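Local coordinates for sterol regulatory element-binding protein cleavage-activating protein (Schizosaccharomyces pombe, PDB 4YHC) that escorts the sterol-regulated factor sre1 so that it is processed when sterol or oxygen is low, the crystallised part being its WD40 domain, at residues 41-46 against 63-68; 79-84 against 88-93; 142-145 against 149-152; 230-235 against 280-285; 412-417 against 460-465. The protein carries 9 engineered substitutions. One frame throughout, in Å; residues are numbered along the deposited sequence.

Contact 1. Residues 41-46 against 63-68; sequences NYKTFA and CTKLVL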
# COMPACT_ATOMS: atom_id res chain seq x y z
N ASN A 41 -5.05 2.34 -8.49
CA ASN A 41 -5.36 1.49 -9.62
C ASN A 41 -4.13 0.81 -10.14
O ASN A 41 -4.22 0.09 -11.08
CB ASN A 41 -6.10 2.27 -10.77
CG ASN A 41 -5.21 3.30 -11.47
OD1 ASN A 41 -4.14 3.66 -10.98
ND2 ASN A 41 -5.69 3.83 -12.62
N TYR A 42 -3.00 0.96 -9.46
CA TYR A 42 -1.71 0.35 -9.86
C TYR A 42 -1.21 0.79 -11.22
O TYR A 42 -0.40 0.14 -11.82
CB TYR A 42 -1.75 -1.18 -9.71
CG TYR A 42 -2.05 -1.58 -8.29
CD1 TYR A 42 -1.08 -1.48 -7.31
CD2 TYR A 42 -3.34 -1.98 -7.89
CE1 TYR A 42 -1.35 -1.83 -6.00
CE2 TYR A 42 -3.63 -2.30 -6.56
CZ TYR A 42 -2.63 -2.22 -5.64
OH TYR A 42 -2.89 -2.51 -4.32
N LYS A 43 -1.64 1.95 -11.70
CA LYS A 43 -1.14 2.39 -12.98
C LYS A 43 0.15 3.17 -12.90
O LYS A 43 1.02 3.06 -13.81
CB LYS A 43 -2.22 3.22 -13.68
CG LYS A 43 -1.80 3.85 -14.99
CD LYS A 43 -3.08 4.29 -15.69
CE LYS A 43 -3.46 5.67 -15.27
NZ LYS A 43 -2.64 6.56 -16.09
N THR A 44 0.29 3.97 -11.85
CA THR A 44 1.32 5.00 -11.81
C THR A 44 2.14 4.85 -10.56
O THR A 44 1.60 4.72 -9.47
CB THR A 44 0.71 6.41 -11.86
OG1 THR A 44 -0.09 6.59 -13.04
CG2 THR A 44 1.81 7.52 -11.92
N PHE A 45 3.46 4.88 -10.75
CA PHE A 45 4.46 4.71 -9.69
C PHE A 45 5.22 6.01 -9.56
O PHE A 45 5.52 6.65 -10.58
CB PHE A 45 5.44 3.61 -10.14
CG PHE A 45 6.52 3.28 -9.11
CD1 PHE A 45 6.26 2.39 -8.09
CD2 PHE A 45 7.75 3.83 -9.21
CE1 PHE A 45 7.25 2.04 -7.18
CE2 PHE A 45 8.74 3.52 -8.31
CZ PHE A 45 8.51 2.60 -7.31
N ALA A 46 5.56 6.38 -8.33
CA ALA A 46 6.43 7.53 -8.07
C ALA A 46 7.55 7.20 -7.10
O ALA A 46 7.32 6.49 -6.10
CB ALA A 46 5.61 8.66 -7.50
N CYS A 63 7.15 3.76 -19.28
CA CYS A 63 7.75 5.05 -19.56
C CYS A 63 7.54 6.09 -18.50
O CYS A 63 6.64 6.00 -17.65
CB CYS A 63 7.24 5.60 -20.87
SG CYS A 63 5.49 5.76 -20.84
N THR A 64 8.41 7.08 -18.60
CA THR A 64 8.45 8.19 -17.74
C THR A 64 7.31 9.14 -18.06
O THR A 64 7.09 9.47 -19.20
CB THR A 64 9.81 8.87 -17.94
OG1 THR A 64 10.85 7.92 -17.63
CG2 THR A 64 9.98 9.93 -17.03
N LYS A 65 6.63 9.61 -17.03
CA LYS A 65 5.61 10.59 -17.19
C LYS A 65 6.13 11.96 -16.77
O LYS A 65 5.77 12.96 -17.35
CB LYS A 65 4.39 10.24 -16.36
CG LYS A 65 3.69 8.95 -16.73
CD LYS A 65 2.55 8.70 -15.71
CE LYS A 65 1.45 7.82 -16.28
NZ LYS A 65 0.12 8.43 -16.00
N LEU A 66 6.95 12.03 -15.73
CA LEU A 66 7.39 13.33 -15.22
C LEU A 66 8.66 13.02 -14.49
O LEU A 66 8.73 12.03 -13.75
CB LEU A 66 6.34 13.87 -14.21
CG LEU A 66 6.12 15.34 -13.89
CD1 LEU A 66 5.53 15.57 -12.51
CD2 LEU A 66 7.42 16.10 -14.02
N VAL A 67 9.68 13.83 -14.72
CA VAL A 67 10.91 13.69 -14.04
C VAL A 67 11.24 15.08 -13.58
O VAL A 67 11.21 16.02 -14.41
CB VAL A 67 12.06 13.23 -14.94
CG1 VAL A 67 13.34 13.26 -14.17
CG2 VAL A 67 11.83 11.82 -15.46
N LEU A 68 11.46 15.23 -12.28
CA LEU A 68 11.97 16.52 -11.75
C LEU A 68 13.21 16.31 -10.95
O LEU A 68 13.21 15.58 -9.97
CB LEU A 68 10.92 17.29 -10.94
CG LEU A 68 9.68 17.76 -11.72
CD1 LEU A 68 8.58 18.24 -10.82
CD2 LEU A 68 9.99 18.85 -12.77

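Contact 2. Residues 79-84 against 88-93; sequences AIALDP and YVSLFS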
# COMPACT_ATOMS: atom_id res chain seq x y z
N ALA A 79 5.29 15.80 1.77
CA ALA A 79 4.40 14.65 1.40
C ALA A 79 4.15 14.64 -0.08
O ALA A 79 4.28 15.66 -0.76
CB ALA A 79 3.05 14.76 2.09
N ILE A 80 3.85 13.44 -0.55
CA ILE A 80 3.43 13.19 -1.91
C ILE A 80 2.24 12.28 -1.92
O ILE A 80 2.11 11.46 -1.04
CB ILE A 80 4.56 12.56 -2.74
CG1 ILE A 80 4.05 12.32 -4.16
CG2 ILE A 80 5.03 11.21 -2.15
CD1 ILE A 80 5.10 11.72 -5.07
N ALA A 81 1.36 12.43 -2.90
CA ALA A 81 0.26 11.49 -3.03
C ALA A 81 -0.29 11.53 -4.42
O ALA A 81 -0.11 12.53 -5.16
CB ALA A 81 -0.79 11.75 -2.00
N LEU A 82 -0.83 10.40 -4.86
CA LEU A 82 -1.41 10.28 -6.18
C LEU A 82 -2.86 10.12 -6.08
O LEU A 82 -3.34 9.50 -5.11
CB LEU A 82 -0.90 9.02 -6.87
CG LEU A 82 0.55 8.99 -7.35
CD1 LEU A 82 1.40 8.33 -6.31
CD2 LEU A 82 0.64 8.13 -8.59
N ASP A 83 -3.59 10.61 -7.08
CA ASP A 83 -5.01 10.32 -7.07
C ASP A 83 -5.20 8.81 -7.38
O ASP A 83 -4.28 8.15 -7.91
CB ASP A 83 -5.76 11.23 -8.05
CG ASP A 83 -5.75 10.70 -9.48
OD1 ASP A 83 -4.72 10.79 -10.16
OD2 ASP A 83 -6.80 10.20 -9.90
N PRO A 84 -6.37 8.27 -7.07
CA PRO A 84 -6.56 6.85 -7.24
C PRO A 84 -6.46 6.34 -8.64
O PRO A 84 -6.14 5.19 -8.81
CB PRO A 84 -7.98 6.59 -6.65
CG PRO A 84 -8.38 7.82 -5.94
CD PRO A 84 -7.57 8.93 -6.51
N TYR A 88 -2.97 12.39 -11.53
CA TYR A 88 -2.51 13.58 -10.84
C TYR A 88 -1.60 13.22 -9.64
O TYR A 88 -1.78 12.18 -8.98
CB TYR A 88 -3.74 14.39 -10.34
CG TYR A 88 -4.65 14.74 -11.47
CD1 TYR A 88 -4.33 15.78 -12.36
CD2 TYR A 88 -5.79 14.02 -11.71
CE1 TYR A 88 -5.16 16.08 -13.44
CE2 TYR A 88 -6.60 14.30 -12.81
CZ TYR A 88 -6.27 15.33 -13.67
OH TYR A 88 -7.10 15.60 -14.75
N VAL A 89 -0.65 14.08 -9.36
CA VAL A 89 0.18 13.97 -8.16
C VAL A 89 0.05 15.27 -7.38
O VAL A 89 0.00 16.39 -8.01
CB VAL A 89 1.64 13.70 -8.51
CG1 VAL A 89 2.42 13.36 -7.27
CG2 VAL A 89 1.77 12.51 -9.43
N SER A 90 -0.04 15.14 -6.05
CA SER A 90 0.01 16.28 -5.13
C SER A 90 1.28 16.25 -4.37
O SER A 90 1.56 15.25 -3.73
CB SER A 90 -1.11 16.28 -4.07
OG SER A 90 -1.14 15.05 -3.36
N LEU A 91 2.05 17.33 -4.46
CA LEU A 91 3.30 17.47 -3.73
C LEU A 91 3.12 18.59 -2.68
O LEU A 91 2.58 19.64 -2.98
CB LEU A 91 4.41 17.87 -4.68
CG LEU A 91 4.84 16.99 -5.84
CD1 LEU A 91 5.93 17.71 -6.61
CD2 LEU A 91 5.36 15.67 -5.29
N PHE A 92 3.58 18.36 -1.46
CA PHE A 92 3.48 19.33 -0.41
C PHE A 92 4.86 19.69 0.07
O PHE A 92 5.63 18.81 0.53
CB PHE A 92 2.71 18.76 0.80
CG PHE A 92 1.22 18.70 0.59
CD1 PHE A 92 0.68 17.77 -0.29
CD2 PHE A 92 0.35 19.57 1.29
CE1 PHE A 92 -0.68 17.73 -0.52
CE2 PHE A 92 -0.99 19.51 1.07
CZ PHE A 92 -1.51 18.62 0.15
N SER A 93 5.20 20.97 -0.03
CA SER A 93 6.38 21.50 0.67
C SER A 93 5.95 21.96 2.06
O SER A 93 4.81 21.67 2.49
CB SER A 93 6.99 22.65 -0.14
OG SER A 93 6.06 23.74 -0.23

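Contact 3. Residues 142-145 against 149-152; sequences VVES and IQVF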
# COMPACT_ATOMS: atom_id res chain seq x y z
N VAL A 142 -5.48 16.24 4.38
CA VAL A 142 -4.18 16.44 4.94
C VAL A 142 -4.24 16.18 6.41
O VAL A 142 -4.97 16.87 7.15
CB VAL A 142 -3.71 17.90 4.70
CG1 VAL A 142 -2.32 18.11 5.26
CG2 VAL A 142 -3.68 18.15 3.21
N VAL A 143 -3.49 15.19 6.85
CA VAL A 143 -3.50 14.77 8.23
C VAL A 143 -2.16 15.10 8.86
O VAL A 143 -1.09 14.72 8.35
CB VAL A 143 -3.79 13.25 8.40
CG1 VAL A 143 -3.84 12.87 9.87
CG2 VAL A 143 -5.12 12.88 7.73
N GLU A 144 -2.23 15.76 10.02
CA GLU A 144 -1.03 16.14 10.76
C GLU A 144 -0.85 15.30 11.99
O GLU A 144 -1.80 14.96 12.67
CB GLU A 144 -1.08 17.59 11.16
CG GLU A 144 -0.92 18.56 10.01
CD GLU A 144 -1.03 19.99 10.48
OE1 GLU A 144 -0.13 20.40 11.29
OE2 GLU A 144 -2.00 20.69 10.07
N SER A 145 0.38 14.94 12.27
CA SER A 145 0.61 14.13 13.48
C SER A 145 0.14 14.82 14.76
O SER A 145 -0.15 14.16 15.75
CB SER A 145 2.08 13.82 13.58
OG SER A 145 2.76 14.96 13.12
N ILE A 149 -6.76 17.63 11.12
CA ILE A 149 -7.13 17.10 9.83
C ILE A 149 -7.83 18.18 9.05
O ILE A 149 -8.90 18.67 9.46
CB ILE A 149 -8.13 15.94 9.96
CG1 ILE A 149 -7.51 14.81 10.74
CG2 ILE A 149 -8.55 15.44 8.60
CD1 ILE A 149 -8.52 13.78 11.13
N GLN A 150 -7.27 18.49 7.87
CA GLN A 150 -7.83 19.45 6.93
C GLN A 150 -8.35 18.77 5.69
O GLN A 150 -7.71 17.86 5.10
CB GLN A 150 -6.79 20.49 6.52
CG GLN A 150 -6.09 21.13 7.70
CD GLN A 150 -5.03 22.12 7.31
OE1 GLN A 150 -5.21 22.88 6.37
NE2 GLN A 150 -3.93 22.13 8.04
N VAL A 151 -9.52 19.22 5.24
CA VAL A 151 -10.05 18.70 3.98
C VAL A 151 -10.39 19.76 2.98
O VAL A 151 -11.08 20.72 3.29
CB VAL A 151 -11.15 17.63 4.14
CG1 VAL A 151 -11.49 17.35 5.60
CG2 VAL A 151 -12.33 17.86 3.24
N PHE A 152 -9.79 19.59 1.81
CA PHE A 152 -9.83 20.55 0.74
C PHE A 152 -10.69 20.00 -0.34
O PHE A 152 -10.67 18.82 -0.64
CB PHE A 152 -8.47 20.79 0.18
CG PHE A 152 -7.52 21.48 1.10
CD1 PHE A 152 -6.70 20.78 1.93
CD2 PHE A 152 -7.37 22.87 1.05
CE1 PHE A 152 -5.79 21.41 2.77
CE2 PHE A 152 -6.44 23.50 1.85
CZ PHE A 152 -5.65 22.78 2.71

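Contact 4. Residues 230-235 against 280-285; sequences IAMADI and GQFRVS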
# COMPACT_ATOMS: atom_id res chain seq x y z
N ILE A 230 -9.35 -2.20 4.14
CA ILE A 230 -9.65 -2.73 2.76
C ILE A 230 -10.90 -1.95 2.38
O ILE A 230 -12.02 -2.24 2.83
CB ILE A 230 -9.96 -4.20 2.73
CG1 ILE A 230 -8.93 -4.97 3.52
CG2 ILE A 230 -10.23 -4.75 1.33
CD1 ILE A 230 -7.86 -5.57 2.74
N ALA A 231 -10.69 -0.94 1.56
CA ALA A 231 -11.67 0.07 1.36
C ALA A 231 -12.91 -0.51 0.66
O ALA A 231 -14.06 -0.25 1.09
CB ALA A 231 -11.06 1.24 0.57
N MET A 232 -12.72 -1.34 -0.32
CA MET A 232 -13.91 -1.83 -1.07
C MET A 232 -14.82 -2.77 -0.26
O MET A 232 -15.96 -2.99 -0.68
CB MET A 232 -13.51 -2.57 -2.37
CG MET A 232 -12.43 -3.61 -2.21
SD MET A 232 -12.00 -4.46 -3.78
CE MET A 232 -12.39 -3.19 -4.99
N ALA A 233 -14.29 -3.37 0.82
CA ALA A 233 -15.04 -4.25 1.71
C ALA A 233 -15.63 -3.46 2.86
O ALA A 233 -16.39 -3.99 3.64
CB ALA A 233 -14.09 -5.38 2.22
N ASP A 234 -15.23 -2.19 3.01
CA ASP A 234 -15.58 -1.31 4.13
C ASP A 234 -15.13 -1.98 5.51
O ASP A 234 -15.88 -2.07 6.47
CB ASP A 234 -17.06 -0.95 4.14
CG ASP A 234 -17.32 0.45 4.59
OD1 ASP A 234 -16.38 1.14 5.04
OD2 ASP A 234 -18.46 0.92 4.40
N ILE A 235 -13.89 -2.39 5.54
CA ILE A 235 -13.34 -3.08 6.68
C ILE A 235 -12.10 -2.35 7.15
O ILE A 235 -11.29 -1.92 6.31
CB ILE A 235 -12.90 -4.48 6.30
CG1 ILE A 235 -14.15 -5.35 6.18
CG2 ILE A 235 -12.02 -5.10 7.39
CD1 ILE A 235 -13.85 -6.66 5.55
N GLY A 280 -24.51 -9.52 -1.98
CA GLY A 280 -24.34 -8.77 -0.73
C GLY A 280 -23.14 -9.19 0.11
O GLY A 280 -22.85 -8.58 1.10
N GLN A 281 -22.36 -10.11 -0.41
CA GLN A 281 -21.20 -10.70 0.29
C GLN A 281 -19.89 -10.31 -0.36
O GLN A 281 -19.67 -10.61 -1.55
CB GLN A 281 -21.23 -12.23 0.20
CG GLN A 281 -22.43 -12.83 0.90
CD GLN A 281 -22.49 -14.31 0.83
OE1 GLN A 281 -21.75 -14.98 0.10
NE2 GLN A 281 -23.42 -14.85 1.56
N PHE A 282 -19.00 -9.70 0.41
CA PHE A 282 -17.64 -9.50 -0.05
C PHE A 282 -16.86 -10.78 0.19
O PHE A 282 -16.56 -11.18 1.36
CB PHE A 282 -17.04 -8.28 0.58
CG PHE A 282 -15.75 -7.86 -0.06
CD1 PHE A 282 -14.59 -8.51 0.21
CD2 PHE A 282 -15.72 -6.77 -0.91
CE1 PHE A 282 -13.41 -8.16 -0.42
CE2 PHE A 282 -14.54 -6.39 -1.57
CZ PHE A 282 -13.39 -7.12 -1.33
N ARG A 283 -16.50 -11.45 -0.88
CA ARG A 283 -15.85 -12.75 -0.77
C ARG A 283 -14.40 -12.68 -1.23
O ARG A 283 -14.09 -11.91 -2.13
CB ARG A 283 -16.55 -13.82 -1.56
CG ARG A 283 -18.03 -14.04 -1.24
CD ARG A 283 -18.57 -15.06 -2.23
NE ARG A 283 -19.99 -15.36 -1.98
CZ ARG A 283 -20.77 -16.05 -2.85
NH1 ARG A 283 -20.27 -16.58 -3.95
NH2 ARG A 283 -22.03 -16.30 -2.54
N VAL A 284 -13.53 -13.41 -0.52
CA VAL A 284 -12.12 -13.58 -0.86
C VAL A 284 -11.70 -15.01 -0.77
O VAL A 284 -12.31 -15.80 -0.03
CB VAL A 284 -11.20 -12.70 0.06
CG1 VAL A 284 -11.65 -11.26 -0.02
CG2 VAL A 284 -11.20 -13.21 1.51
N SER A 285 -10.67 -15.39 -1.51
CA SER A 285 -10.19 -16.74 -1.44
C SER A 285 -9.18 -16.92 -0.28
O SER A 285 -8.96 -18.06 0.13
CB SER A 285 -9.45 -17.15 -2.72
OG SER A 285 -10.31 -17.14 -3.84

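Contact 5. Residues 412-417 against 460-465; sequences VWMYSQ and VGYGSE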
# COMPACT_ATOMS: atom_id res chain seq x y z
N VAL A 412 17.63 -13.18 -5.17
CA VAL A 412 16.24 -12.75 -5.44
C VAL A 412 15.34 -13.90 -5.22
O VAL A 412 15.54 -15.00 -5.79
CB VAL A 412 16.08 -12.28 -6.86
CG1 VAL A 412 14.79 -11.49 -7.02
CG2 VAL A 412 17.25 -11.44 -7.22
N TRP A 413 14.32 -13.75 -4.39
CA TRP A 413 13.51 -14.92 -4.11
C TRP A 413 12.03 -14.63 -4.06
O TRP A 413 11.60 -13.49 -3.91
CB TRP A 413 13.95 -15.60 -2.79
CG TRP A 413 13.98 -14.68 -1.57
CD1 TRP A 413 15.00 -14.04 -1.08
CD2 TRP A 413 12.87 -14.40 -0.71
NE1 TRP A 413 14.63 -13.33 0.05
CE2 TRP A 413 13.32 -13.55 0.30
CE3 TRP A 413 11.56 -14.79 -0.70
CZ2 TRP A 413 12.47 -13.05 1.32
CZ3 TRP A 413 10.71 -14.28 0.27
CH2 TRP A 413 11.19 -13.43 1.30
N MET A 414 11.25 -15.70 -4.14
CA MET A 414 9.81 -15.60 -4.02
C MET A 414 9.27 -16.73 -3.26
O MET A 414 9.85 -17.79 -3.22
CB MET A 414 9.18 -15.57 -5.41
CG MET A 414 9.50 -16.77 -6.31
SD MET A 414 8.29 -17.00 -7.71
CE MET A 414 6.72 -17.23 -6.92
N TYR A 415 8.12 -16.50 -2.64
CA TYR A 415 7.39 -17.52 -1.97
C TYR A 415 5.91 -17.42 -2.39
O TYR A 415 5.26 -16.36 -2.24
CB TYR A 415 7.51 -17.36 -0.45
CG TYR A 415 6.81 -18.47 0.35
CD1 TYR A 415 7.34 -19.78 0.36
CD2 TYR A 415 5.66 -18.21 1.07
CE1 TYR A 415 6.70 -20.80 1.07
CE2 TYR A 415 5.01 -19.21 1.75
CZ TYR A 415 5.54 -20.50 1.77
OH TYR A 415 4.87 -21.47 2.46
N SER A 416 5.36 -18.53 -2.91
CA SER A 416 3.95 -18.61 -3.26
C SER A 416 3.21 -19.14 -2.06
O SER A 416 3.40 -20.34 -1.71
CB SER A 416 3.78 -19.54 -4.46
OG SER A 416 2.40 -19.73 -4.71
N GLN A 417 2.42 -18.28 -1.40
CA GLN A 417 1.82 -18.63 -0.13
C GLN A 417 0.79 -19.73 -0.31
O GLN A 417 0.57 -20.49 0.64
CB GLN A 417 1.13 -17.46 0.54
CG GLN A 417 1.98 -16.22 0.69
CD GLN A 417 1.89 -15.52 2.01
OE1 GLN A 417 2.21 -16.12 3.03
NE2 GLN A 417 1.59 -14.17 2.00
N VAL A 460 10.22 -7.04 -9.34
CA VAL A 460 10.32 -8.49 -9.15
C VAL A 460 8.93 -9.04 -9.11
O VAL A 460 8.08 -8.57 -8.32
CB VAL A 460 11.00 -8.83 -7.80
CG1 VAL A 460 11.21 -10.33 -7.60
CG2 VAL A 460 12.37 -8.12 -7.70
N GLY A 461 8.68 -10.03 -9.96
CA GLY A 461 7.35 -10.61 -10.09
C GLY A 461 7.27 -12.03 -10.59
O GLY A 461 8.27 -12.60 -11.01
N TYR A 462 6.09 -12.57 -10.52
CA TYR A 462 5.79 -13.92 -10.96
C TYR A 462 4.62 -13.98 -11.93
O TYR A 462 3.45 -13.67 -11.61
CB TYR A 462 5.51 -14.89 -9.82
CG TYR A 462 5.46 -16.27 -10.25
CD1 TYR A 462 6.66 -16.93 -10.61
CD2 TYR A 462 4.27 -16.99 -10.28
CE1 TYR A 462 6.65 -18.20 -11.07
CE2 TYR A 462 4.26 -18.31 -10.74
CZ TYR A 462 5.46 -18.89 -11.12
OH TYR A 462 5.51 -20.18 -11.55
N GLY A 463 4.94 -14.38 -13.13
CA GLY A 463 3.94 -14.41 -14.17
C GLY A 463 3.23 -13.08 -14.41
O GLY A 463 2.02 -13.05 -14.67
N SER A 464 3.96 -11.99 -14.26
CA SER A 464 3.35 -10.64 -14.24
C SER A 464 3.28 -10.05 -15.64
O SER A 464 4.25 -10.09 -16.37
CB SER A 464 4.15 -9.71 -13.34
OG SER A 464 3.65 -8.40 -13.40
N GLU A 465 2.16 -9.42 -15.97
CA GLU A 465 2.03 -8.71 -17.27
C GLU A 465 2.85 -7.42 -17.32
O GLU A 465 2.94 -6.77 -18.36
CB GLU A 465 0.61 -8.26 -17.47
CG GLU A 465 -0.35 -9.40 -17.58
CD GLU A 465 -1.81 -8.93 -17.60
OE1 GLU A 465 -2.08 -7.71 -17.72
OE2 GLU A 465 -2.69 -9.81 -17.52

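Contact 1. Residues 41-46 against 63-68
Lys-65 starts with its CG anti to its own carbonyl carbon (chi1 -63°) and runs nearly straight as far as CE before bending at the last torsion, which brings NZ beside Lys-43 and Thr-44. Lys-43 comes in at about a right angle to it, its chain bent at chi3 (88°) and again at chi4, which brings NZ to the other amine. The setting is one blade of a WD40 propeller, the predicted first repeat. Strand 54-58 lies between strands 44-49 and 63-68, and the long lysine chain reaches past it to Thr-44. It springs from a classic beta bulge in which Lys-65 and Leu-66 both face Val-56. The two amines, Lys-43 NZ and Lys-65 NZ, come within 3.3 Å because both form salt bridges to Glu-103, whose carboxylate probably offsets their like charges. Lysine suits this position through its length: the methylenes pass the threonine, with Lys-65 CD 4.0 Å from Thr-44 CG2, and carry the charge onward. With an alanine here, Glu-103 would probably keep one cation instead of two, and Thr-44 CG2 would lose the methylene that covers it. Beyond the lysines, Asn-41 forms an Asx turn that shapes the approach to strand 44-49. Thr-44 OG1 hydrogen-bonds the backbone of Gly-86 while lying 3.8 Å from Lys-65 CE.

Contact 2. Residues 79-84 against 88-93
Asp-83 and Tyr-88 meet at the turn end of an antiparallel beta hairpin, strands 79-82 and 88-92, which opens the blade of the predicted second WD repeat. Along the aspartate, CB passes 4.2 Å from Tyr-88 O. The chi1 of 84° sets CG between the backbone N and the carbonyl carbon, turning the carboxylate over the turn, and CG comes 4.0 Å from Tyr-88 CD2 with carboxylate and ring planes 57° apart. At the tip, OD1 accepts Tyr-88 N at 2.7 Å on its anti side, somewhat out of the carboxylate plane, and also takes Asn-87 N, while OD2 holds Gln-85 N. A short acidic side chain thus collects the amides of the turn. A leucine in its place would probably leave those amides without their acceptor and let the turn loosen. Further along, backbone bonds in both directions join Ala-81 to Ser-90 and Ala-79 to Phe-92. Small alanines fit the face they share with Ser-90 and Phe-92, which packs on strand 121-127 of the next blade; there Ser-90 OG bonds Trp-125 NE1. The other face is greasy and packs toward strand 44-49. Branched and long aliphatic chains interlock on it: Ile-80 and Leu-91 lie side by side, pointing the same way, and Ile-80 CG1 touches Val-89 CG1 at 3.7 Å and Leu-91 CD2 at 3.8 Å.

Contact 3. Residues 142-145 against 149-152
Val-142 and Gln-150 face each other as a hydrogen-bonded pair in an antiparallel beta hairpin, strands 136-144 and 148-156, the two middle strands of the propeller blade that holds the predicted third WD repeat. This is the tight part. Val-142 N donates to Gln-150 O at 2.8 Å and almost straight, and Gln-150 N returns the bond to Val-142 O at 2.9 Å. The same Val-142 O also receives a CA-H contact from Ile-149 CA at 3.4 Å. Valine suits an extended strand, and its two methyls fill space close to the backbone: with CG1 anti to the backbone N (chi1 -179°), CG2 lies on the side of the backbone N and sits 3.9 Å from Phe-152 CE1 across the hairpin, the two side chains crossing at a slant.

The grip slackens toward the turn. Glu-144 and Gln-150 reach for each other through extended chains, but the bond from Gln-150 NE2 to Glu-144 OE2 is weak, 3.1 Å long and bent to 135°, with the amide and carboxylate planes 60° apart. Glu-144 has a firmer partner, its OE1 bonding Ser-119 OG, while Gln-150 NE2 adds a second weak bond, to His-114 O. On the reverse face, strand 175-182 of the following blade lies against Val-143, which forms a non-hydrogen-bonded pair with Ile-149. Val-143 and Ile-149 touch more lightly, with Val-143 CG1 4.2 Å from Ile-149 CG1.

Contact 4. Residues 230-235 against 280-285
Met-232 and Ala-233 meet the 280-285 segment at one aromatic ring, that of Phe-282. The segment begins at Gly-280, in the short turn joining strands 269-278 and 281-292; its positive phi is easily adopted by a residue without a side chain, and its backbone bonds to Trp-318. Gln-281 takes no part across the contact; its amide oxygen is used two residues on.

Phe-282 follows, with CG anti to the backbone N (chi1 -168°), which sends the ring across to the other segment. Ala-233 CB stands over the ring centre at 3.6 Å from the centroid and 6° off the normal, a CH-pi contact in which a methyl, with nothing beyond CB, can come right down on the face. The Met-232 and Phe-282 side chains cross at about a right angle. Met-232 CG lies 3.5 Å from Phe-282 CE2, and the sulfur reaches the edge, with SD 5.0 Å from the ring centroid, as a Met-aromatic contact. Both residues belong to a 3-10 turn, 231-233, and the hairpin linking strands 226-230 and 235-239 is closed by a G1 beta bulge, Asp-234 and Ile-235 facing Ile-230; the ring thus joins one propeller blade to the next. Ile-230 O steadies this turn, accepting Ala-233 N and Ile-235 N from opposite faces of its plane.

Arg-283 is tied to Gln-281: NE (2.8 Å) and NH2 (3.0 Å) both bind Gln-281 OE1 within the guanidinium plane, while NH1 forms salt bridges with Asp-329 and Asp-331.

Contact 5. Residues 412-417 against 460-465
Met-414 and Tyr-462 supply the sulfur-aromatic and CH-pi part of this contact between two blades of the WD40 propeller. The two side chains cross at a slant. The methionine methyl lies over one face, toward the rim, with Met-414 CE 4.0 Å from the Tyr-462 centroid. The sulfur approaches obliquely, and Met-414 SD is only 3.3 Å from Tyr-462 CD1, a close Met-aromatic contact. Two torsions make this possible: chi1 of 57° sets CG between the backbone N and the carbonyl carbon, and a bend at chi3 (-59°) swings the methyl over the ring. Methionine suits the place because its flexible, polarisable end can follow a flat surface.

The second kind of interaction is aliphatic. Val-412 CG1 and Val-460 CG1 lie 3.8 Å apart, compact branched side chains whose methyls meet between the two sheets.

The two segments belong to different sheets, their touching parts running 37° apart. Strand 406-416 lies between strands 363-374 and 421-432, whereas strand 456-462 is flanked by 448-453 and 20-24. Phe-20 of strand 20-24 touches Val-412, Met-414 and Val-460, and Phe-365 of strand 363-374 lies against Met-414 and Val-460.

Overall arrangement
The five contacts follow one another along the chain, each closing before the next opens, as expected of a propeller built blade by blade. Contacts 1, 2 and 3 lie within three successive antiparallel sheets, with centres about 12 Å and then about 13 Å apart; Thr-44 packs on Leu-82, and Phe-92 on Val-142. Contacts 4 and 5 instead join neighbouring blades, their centres about 25 Å apart. Contacts 3 and 5 lie on opposite sides of the domain, about 37 Å between centres. Beside contact 5, strand 456-462 pairs with the early strand 20-24, closing the ring. Contacts 2 to 5 fall in the region that, by similarity, interacts with sre1.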